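Local coordinates for protein D-glycerate 2-kinase (Thermotoga maritima, PDB 2B8N) that catalyses the ATP-dependent phosphorylation of D-glycerate to 2-phosphoglycerate, a step in serine degradation via 3-hydroxypyruvate, at residues S301-V306 / I347-I352; E340-A345 / V355-A360. All blocks are in the same frame, centred on the assembly; numbering follows the deposited sequence.

Interaction 1: residues S301-V306 / I347-I352; sequences SIMKEV and IALEGI
The C-terminal end of helix 337-348 and the turn that follows it lie here beside helix 292-309. Leu349 is the first residue to leave helical geometry and opens a type II beta turn to Ile352, with Gly351 taking the positive phi (83°). Across from it, Met303 and Lys304 form two layers. In the buried layer Met303, present as selenomethionine, extends to its selenium and then bends at chi3 (61°), so that CE meets Leu349 CD1 at 3.9 Å, the two side chains crossing at about a right angle. Nearer the surface, the aliphatic part of Lys304 crosses the tip of Ile352, also at about a right angle, and Lys304 CD lies 3.9 Å from Ile352 CD1. Bends at chi3 and chi4 carry the end of the lysine toward the helix terminus, where its CE stands 3.4 Å from Ala348 O. The amine NZ remains 4.1 Å from Ala348 O, too far for a hydrogen bond. On the far side of the turn, Glu350 is held by salt bridges to Lys382 and Lys385, and the backbone of Gly351 is hydrogen-bonded to that of Gly378. The contact is therefore chiefly apolar, with methylenes and methyls as its matter. The lysine charge, placed near the carbonyl end of a helix, probably adds a modest favourable electrostatic term without a direct bond.

Interaction 2: residues E340-A345 / V355-A360; sequences ELALSA and VILCSA
Leu357 projects from strand 355-360 toward helix 340-345 and meets it with both of its methyl groups. With CG anti to the backbone N (chi1 175°), CD2 comes to 4.1 Å from Ala342 CA, while CD1 reaches Ala345 CB at 4.1 Å; the small alanines let the leucine approach close to the helix backbone. Leu341, one turn before Ala345, adds its CD2 at 4.3 Å from Leu357 CD1. The looser pair is Leu341 CD2 and Ser359 CB, 4.4 Å apart. The closest approach of the two segments sets a methyl beside a hydroxyl, Ala342 CB 3.7 Å from Ser359 OG. That hydroxyl is bound by Asn338 O, at the start of the same helix, and more weakly by Gly374 N, so its polarity is met although the contact is buried. No side of it opens to solvent: Leu343 and Ser344, on the helix face turned from the strand, are covered by helix 391-396, and helix 17-32 lies over Ile356 and Cys358 on the other face of the sheet. The segment axes run nearly antiparallel (163°), 8.2 Å apart at closest approach. Strands 317-323 and 355-361 are parallel with strand 422-428 between them, so helix 337-348 is the connecting helix of a beta-alpha-beta crossover.

How the interactions relate
Along the chain the segments alternate: 301-306 of interaction 1, 340-345 of interaction 2, then 347-352 and 355-360. Helix 337-348 serves both contacts, its body lying on the strand in interaction 2 and its C-terminal end meeting helix 292-309 in interaction 1. The centres are 11 Å apart and the packing is continuous. Met303 bridges them, with SE 4.1 Å from Leu357 CD1 and CE 3.8 Å from Val355 CB, and Leu349 CD1 lies near Val355 CG2. The two helices thus sit side by side on one face of the mixed sheet, so that the helical layer and central strand 355-361 share one hydrophobic core, buried at interaction 2 and partly exposed toward interaction 1.

Interaction 1: residues S301-V306 / I347-I352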
ATOM      1  N   SER A 301     -24.330   5.999   9.223  1.00 27.44           N
ATOM      2  CA  SER A 301     -24.933   6.926  10.194  1.00 26.74           C
ATOM      3  C   SER A 301     -24.656   8.359   9.842  1.00 26.12           C
ATOM      4  O   SER A 301     -25.510   9.217  10.073  1.00 26.14           O
ATOM      5  CB  SER A 301     -24.417   6.687  11.614  1.00 26.41           C
ATOM      6  OG  SER A 301     -24.667   5.370  12.055  1.00 30.53           O
ATOM      7  N   ILE A 302     -23.457   8.623   9.311  1.00 26.33           N
ATOM      8  CA  ILE A 302     -23.107   9.977   8.831  1.00 27.29           C
ATOM      9  C   ILE A 302     -23.951  10.344   7.598  1.00 26.66           C
ATOM     10  O   ILE A 302     -24.496  11.442   7.533  1.00 27.58           O
ATOM     11  CB  ILE A 302     -21.607  10.146   8.523  1.00 27.51           C
ATOM     12  CG1 ILE A 302     -20.754   9.831   9.756  1.00 29.71           C
ATOM     13  CG2 ILE A 302     -21.286  11.575   8.072  1.00 28.17           C
ATOM     14  CD1 ILE A 302     -19.239   9.757   9.439  1.00 26.01           C
HETATM   15  N   MSE A 303     -24.104   9.413   6.665  1.00 25.61           N
HETATM   16  CA  MSE A 303     -24.945   9.649   5.479  1.00 26.45           C
HETATM   17  C   MSE A 303     -26.408   9.989   5.855  1.00 26.25           C
HETATM   18  O   MSE A 303     -27.040  10.841   5.219  1.00 23.92           O
HETATM   19  CB  MSE A 303     -24.875   8.460   4.511  1.00 24.17           C
HETATM   20  CG  MSE A 303     -23.454   8.287   3.951  1.00 30.65           C
HETATM   21 SE   MSE A 303     -23.079   6.672   2.946  1.00 26.50          SE
HETATM   22  CE  MSE A 303     -24.296   6.881   1.542  1.00 31.13           C
ATOM     23  N   LYS A 304     -26.927   9.335   6.900  1.00 27.18           N
ATOM     24  CA  LYS A 304     -28.283   9.595   7.376  1.00 26.82           C
ATOM     25  C   LYS A 304     -28.371  10.987   7.999  1.00 26.64           C
ATOM     26  O   LYS A 304     -29.393  11.664   7.887  1.00 25.33           O
ATOM     27  CB  LYS A 304     -28.742   8.538   8.384  1.00 27.27           C
ATOM     28  CG  LYS A 304     -28.699   7.073   7.878  1.00 27.58           C
ATOM     29  CD  LYS A 304     -29.624   6.183   8.675  1.00 26.41           C
ATOM     30  CE  LYS A 304     -28.951   4.958   9.222  1.00 30.33           C
ATOM     31  NZ  LYS A 304     -29.586   4.548  10.528  1.00 33.67           N
ATOM     32  N   GLU A 305     -27.293  11.425   8.638  1.00 25.37           N
ATOM     33  CA  GLU A 305     -27.291  12.761   9.200  1.00 25.73           C
ATOM     34  C   GLU A 305     -27.392  13.805   8.083  1.00 26.54           C
ATOM     35  O   GLU A 305     -28.153  14.771   8.185  1.00 27.65           O
ATOM     36  CB  GLU A 305     -26.046  12.986  10.050  1.00 24.94           C
ATOM     37  CG  GLU A 305     -26.172  14.127  11.065  1.00 24.65           C
ATOM     38  CD  GLU A 305     -27.217  13.893  12.157  1.00 28.16           C
ATOM     39  OE1 GLU A 305     -27.644  12.724  12.394  1.00 29.09           O
ATOM     40  OE2 GLU A 305     -27.607  14.908  12.779  1.00 22.97           O
ATOM     41  N   VAL A 306     -26.626  13.597   7.024  1.00 26.32           N
ATOM     42  CA  VAL A 306     -26.643  14.495   5.875  1.00 25.85           C
ATOM     43  C   VAL A 306     -28.005  14.460   5.212  1.00 26.65           C
ATOM     44  O   VAL A 306     -28.587  15.506   4.915  1.00 28.75           O
ATOM     45  CB  VAL A 306     -25.586  14.103   4.837  1.00 24.38           C
ATOM     46  CG1 VAL A 306     -25.881  14.742   3.497  1.00 24.16           C
ATOM     47  CG2 VAL A 306     -24.187  14.498   5.341  1.00 23.36           C
ATOM     48  N   ILE A 347     -27.182  -2.616   4.374  1.00 30.36           N
ATOM     49  CA  ILE A 347     -28.105  -3.010   5.430  1.00 28.62           C
ATOM     50  C   ILE A 347     -28.570  -1.781   6.220  1.00 28.43           C
ATOM     51  O   ILE A 347     -29.754  -1.550   6.373  1.00 31.32           O
ATOM     52  CB  ILE A 347     -27.430  -4.045   6.359  1.00 29.03           C
ATOM     53  CG1 ILE A 347     -27.283  -5.382   5.610  1.00 28.11           C
ATOM     54  CG2 ILE A 347     -28.224  -4.222   7.661  1.00 20.32           C
ATOM     55  CD1 ILE A 347     -26.261  -6.341   6.211  1.00 29.91           C
ATOM     56  N   ALA A 348     -27.617  -0.999   6.711  1.00 28.81           N
ATOM     57  CA  ALA A 348     -27.884   0.259   7.426  1.00 27.18           C
ATOM     58  C   ALA A 348     -28.660   1.330   6.622  1.00 27.47           C
ATOM     59  O   ALA A 348     -29.311   2.181   7.215  1.00 29.46           O
ATOM     60  CB  ALA A 348     -26.563   0.860   7.912  1.00 25.38           C
ATOM     61  N   LEU A 349     -28.558   1.318   5.289  1.00 27.77           N
ATOM     62  CA  LEU A 349     -29.215   2.324   4.443  1.00 26.00           C
ATOM     63  C   LEU A 349     -30.456   1.811   3.766  1.00 27.05           C
ATOM     64  O   LEU A 349     -30.956   2.482   2.877  1.00 29.43           O
ATOM     65  CB  LEU A 349     -28.288   2.811   3.334  1.00 24.02           C
ATOM     66  CG  LEU A 349     -26.932   3.346   3.742  1.00 25.21           C
ATOM     67  CD1 LEU A 349     -26.052   3.495   2.492  1.00 24.08           C
ATOM     68  CD2 LEU A 349     -27.096   4.660   4.491  1.00 24.89           C
ATOM     69  N   GLU A 350     -30.956   0.634   4.136  1.00 26.82           N
ATOM     70  CA  GLU A 350     -32.140   0.099   3.468  1.00 26.71           C
ATOM     71  C   GLU A 350     -33.264   1.131   3.499  1.00 26.27           C
ATOM     72  O   GLU A 350     -33.557   1.717   4.544  1.00 26.88           O
ATOM     73  CB  GLU A 350     -32.621  -1.213   4.106  1.00 25.84           C
ATOM     74  CG  GLU A 350     -33.883  -1.759   3.435  1.00 25.53           C
ATOM     75  CD  GLU A 350     -34.248  -3.168   3.849  1.00 29.52           C
ATOM     76  OE1 GLU A 350     -33.468  -3.819   4.577  1.00 37.19           O
ATOM     77  OE2 GLU A 350     -35.321  -3.644   3.423  1.00 33.47           O
ATOM     78  N   GLY A 351     -33.883   1.358   2.344  1.00 25.92           N
ATOM     79  CA  GLY A 351     -35.091   2.168   2.258  1.00 24.85           C
ATOM     80  C   GLY A 351     -34.888   3.661   2.190  1.00 24.15           C
ATOM     81  O   GLY A 351     -35.832   4.420   2.262  1.00 25.25           O
ATOM     82  N   ILE A 352     -33.657   4.102   2.047  1.00 25.93           N
ATOM     83  CA  ILE A 352     -33.405   5.529   1.978  1.00 26.83           C
ATOM     84  C   ILE A 352     -33.107   5.917   0.543  1.00 26.48           C
ATOM     85  O   ILE A 352     -32.162   5.418  -0.051  1.00 25.24           O
ATOM     86  CB  ILE A 352     -32.236   5.948   2.861  1.00 25.71           C
ATOM     87  CG1 ILE A 352     -32.504   5.611   4.317  1.00 27.94           C
ATOM     88  CG2 ILE A 352     -32.018   7.448   2.750  1.00 30.00           C
ATOM     89  CD1 ILE A 352     -31.275   5.793   5.201  1.00 31.74           C
TER

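Interaction 2: residues E340-A345 / V355-A360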
ATOM      1  N   GLU A 340     -17.182  -6.061   2.653  1.00 26.19           N
ATOM      2  CA  GLU A 340     -17.929  -6.124   3.925  1.00 27.41           C
ATOM      3  C   GLU A 340     -18.405  -4.756   4.368  1.00 27.24           C
ATOM      4  O   GLU A 340     -19.519  -4.617   4.857  1.00 25.57           O
ATOM      5  CB  GLU A 340     -17.120  -6.771   5.046  1.00 26.50           C
ATOM      6  CG  GLU A 340     -17.085  -8.259   4.910  1.00 32.74           C
ATOM      7  CD  GLU A 340     -16.864  -8.968   6.198  1.00 37.01           C
ATOM      8  OE1 GLU A 340     -16.816  -8.300   7.266  1.00 31.44           O
ATOM      9  OE2 GLU A 340     -16.748 -10.210   6.114  1.00 38.30           O
ATOM     10  N   LEU A 341     -17.548  -3.756   4.197  1.00 27.62           N
ATOM     11  CA  LEU A 341     -17.898  -2.385   4.540  1.00 28.43           C
ATOM     12  C   LEU A 341     -19.136  -1.945   3.717  1.00 29.12           C
ATOM     13  O   LEU A 341     -20.086  -1.399   4.278  1.00 27.60           O
ATOM     14  CB  LEU A 341     -16.694  -1.471   4.311  1.00 26.86           C
ATOM     15  CG  LEU A 341     -16.747  -0.036   4.824  1.00 26.35           C
ATOM     16  CD1 LEU A 341     -15.352   0.532   5.032  1.00 28.17           C
ATOM     17  CD2 LEU A 341     -17.552   0.887   3.892  1.00 28.73           C
ATOM     18  N   ALA A 342     -19.135  -2.238   2.409  1.00 27.81           N
ATOM     19  CA  ALA A 342     -20.273  -1.913   1.529  1.00 26.91           C
ATOM     20  C   ALA A 342     -21.536  -2.704   1.875  1.00 27.62           C
ATOM     21  O   ALA A 342     -22.601  -2.130   1.996  1.00 27.02           O
ATOM     22  CB  ALA A 342     -19.898  -2.163   0.087  1.00 27.75           C
ATOM     23  N   LEU A 343     -21.410  -4.027   2.049  1.00 27.70           N
ATOM     24  CA  LEU A 343     -22.555  -4.869   2.470  1.00 27.25           C
ATOM     25  C   LEU A 343     -23.207  -4.481   3.813  1.00 26.07           C
ATOM     26  O   LEU A 343     -24.419  -4.587   3.981  1.00 27.43           O
ATOM     27  CB  LEU A 343     -22.144  -6.341   2.565  1.00 26.43           C
ATOM     28  CG  LEU A 343     -23.286  -7.281   2.989  1.00 26.66           C
ATOM     29  CD1 LEU A 343     -24.488  -7.155   2.071  1.00 32.90           C
ATOM     30  CD2 LEU A 343     -22.826  -8.701   2.983  1.00 29.54           C
ATOM     31  N   SER A 344     -22.390  -4.118   4.785  1.00 25.02           N
ATOM     32  CA  SER A 344     -22.889  -3.677   6.081  1.00 25.72           C
ATOM     33  C   SER A 344     -23.650  -2.355   5.935  1.00 27.17           C
ATOM     34  O   SER A 344     -24.740  -2.194   6.500  1.00 25.15           O
ATOM     35  CB  SER A 344     -21.737  -3.510   7.070  1.00 23.79           C
ATOM     36  OG  SER A 344     -22.169  -2.998   8.309  1.00 28.77           O
ATOM     37  N   ALA A 345     -23.081  -1.439   5.143  1.00 29.10           N
ATOM     38  CA  ALA A 345     -23.695  -0.147   4.871  1.00 28.99           C
ATOM     39  C   ALA A 345     -25.043  -0.305   4.166  1.00 30.09           C
ATOM     40  O   ALA A 345     -26.009   0.357   4.527  1.00 30.92           O
ATOM     41  CB  ALA A 345     -22.771   0.713   4.056  1.00 26.92           C
ATOM     42  N   VAL A 355     -29.052   7.839  -1.814  1.00 28.27           N
ATOM     43  CA  VAL A 355     -27.763   7.533  -1.207  1.00 29.77           C
ATOM     44  C   VAL A 355     -26.982   6.502  -1.998  1.00 31.40           C
ATOM     45  O   VAL A 355     -27.514   5.466  -2.384  1.00 32.26           O
ATOM     46  CB  VAL A 355     -27.898   7.076   0.255  1.00 29.84           C
ATOM     47  CG1 VAL A 355     -28.391   8.236   1.107  1.00 30.25           C
ATOM     48  CG2 VAL A 355     -28.832   5.876   0.385  1.00 33.09           C
ATOM     49  N   ILE A 356     -25.707   6.799  -2.242  1.00 31.63           N
ATOM     50  CA  ILE A 356     -24.795   5.841  -2.864  1.00 29.81           C
ATOM     51  C   ILE A 356     -23.536   5.749  -2.029  1.00 29.49           C
ATOM     52  O   ILE A 356     -22.974   6.773  -1.648  1.00 29.84           O
ATOM     53  CB  ILE A 356     -24.463   6.228  -4.324  1.00 30.88           C
ATOM     54  CG1 ILE A 356     -25.679   5.947  -5.226  1.00 33.99           C
ATOM     55  CG2 ILE A 356     -23.252   5.467  -4.863  1.00 26.18           C
ATOM     56  N   LEU A 357     -23.100   4.527  -1.719  1.00 29.54           N
ATOM     57  CA  LEU A 357     -21.774   4.333  -1.124  1.00 28.82           C
ATOM     58  C   LEU A 357     -20.943   3.403  -1.987  1.00 29.27           C
ATOM     59  O   LEU A 357     -21.414   2.340  -2.415  1.00 28.33           O
ATOM     60  CB  LEU A 357     -21.832   3.796   0.303  1.00 27.55           C
ATOM     61  CG  LEU A 357     -20.441   3.493   0.870  1.00 23.44           C
ATOM     62  CD1 LEU A 357     -20.424   3.664   2.347  1.00 29.16           C
ATOM     63  CD2 LEU A 357     -19.942   2.095   0.510  1.00 29.63           C
ATOM     64  N   CYS A 358     -19.689   3.799  -2.185  1.00 30.20           N
ATOM     65  CA  CYS A 358     -18.773   3.077  -3.021  1.00 28.06           C
ATOM     66  C   CYS A 358     -17.461   2.925  -2.311  1.00 27.15           C
ATOM     67  O   CYS A 358     -16.850   3.917  -1.962  1.00 32.00           O
ATOM     68  CB  CYS A 358     -18.523   3.865  -4.281  1.00 27.83           C
ATOM     69  SG  CYS A 358     -17.329   3.046  -5.368  1.00 35.82           S
ATOM     70  N   SER A 359     -17.035   1.693  -2.083  1.00 24.80           N
ATOM     71  CA  SER A 359     -15.794   1.407  -1.384  1.00 24.23           C
ATOM     72  C   SER A 359     -14.857   0.699  -2.327  1.00 25.10           C
ATOM     73  O   SER A 359     -15.321  -0.092  -3.155  1.00 27.34           O
ATOM     74  CB  SER A 359     -16.095   0.493  -0.202  1.00 25.13           C
ATOM     75  OG  SER A 359     -16.483  -0.800  -0.642  1.00 25.50           O
ATOM     76  N   ALA A 360     -13.551   0.944  -2.226  1.00 24.71           N
ATOM     77  CA  ALA A 360     -12.625   0.333  -3.186  1.00 25.80           C
ATOM     78  C   ALA A 360     -11.212   0.142  -2.677  1.00 27.41           C
ATOM     79  O   ALA A 360     -10.603   1.064  -2.164  1.00 28.81           O
ATOM     80  CB  ALA A 360     -12.590   1.148  -4.473  1.00 24.35           C
TER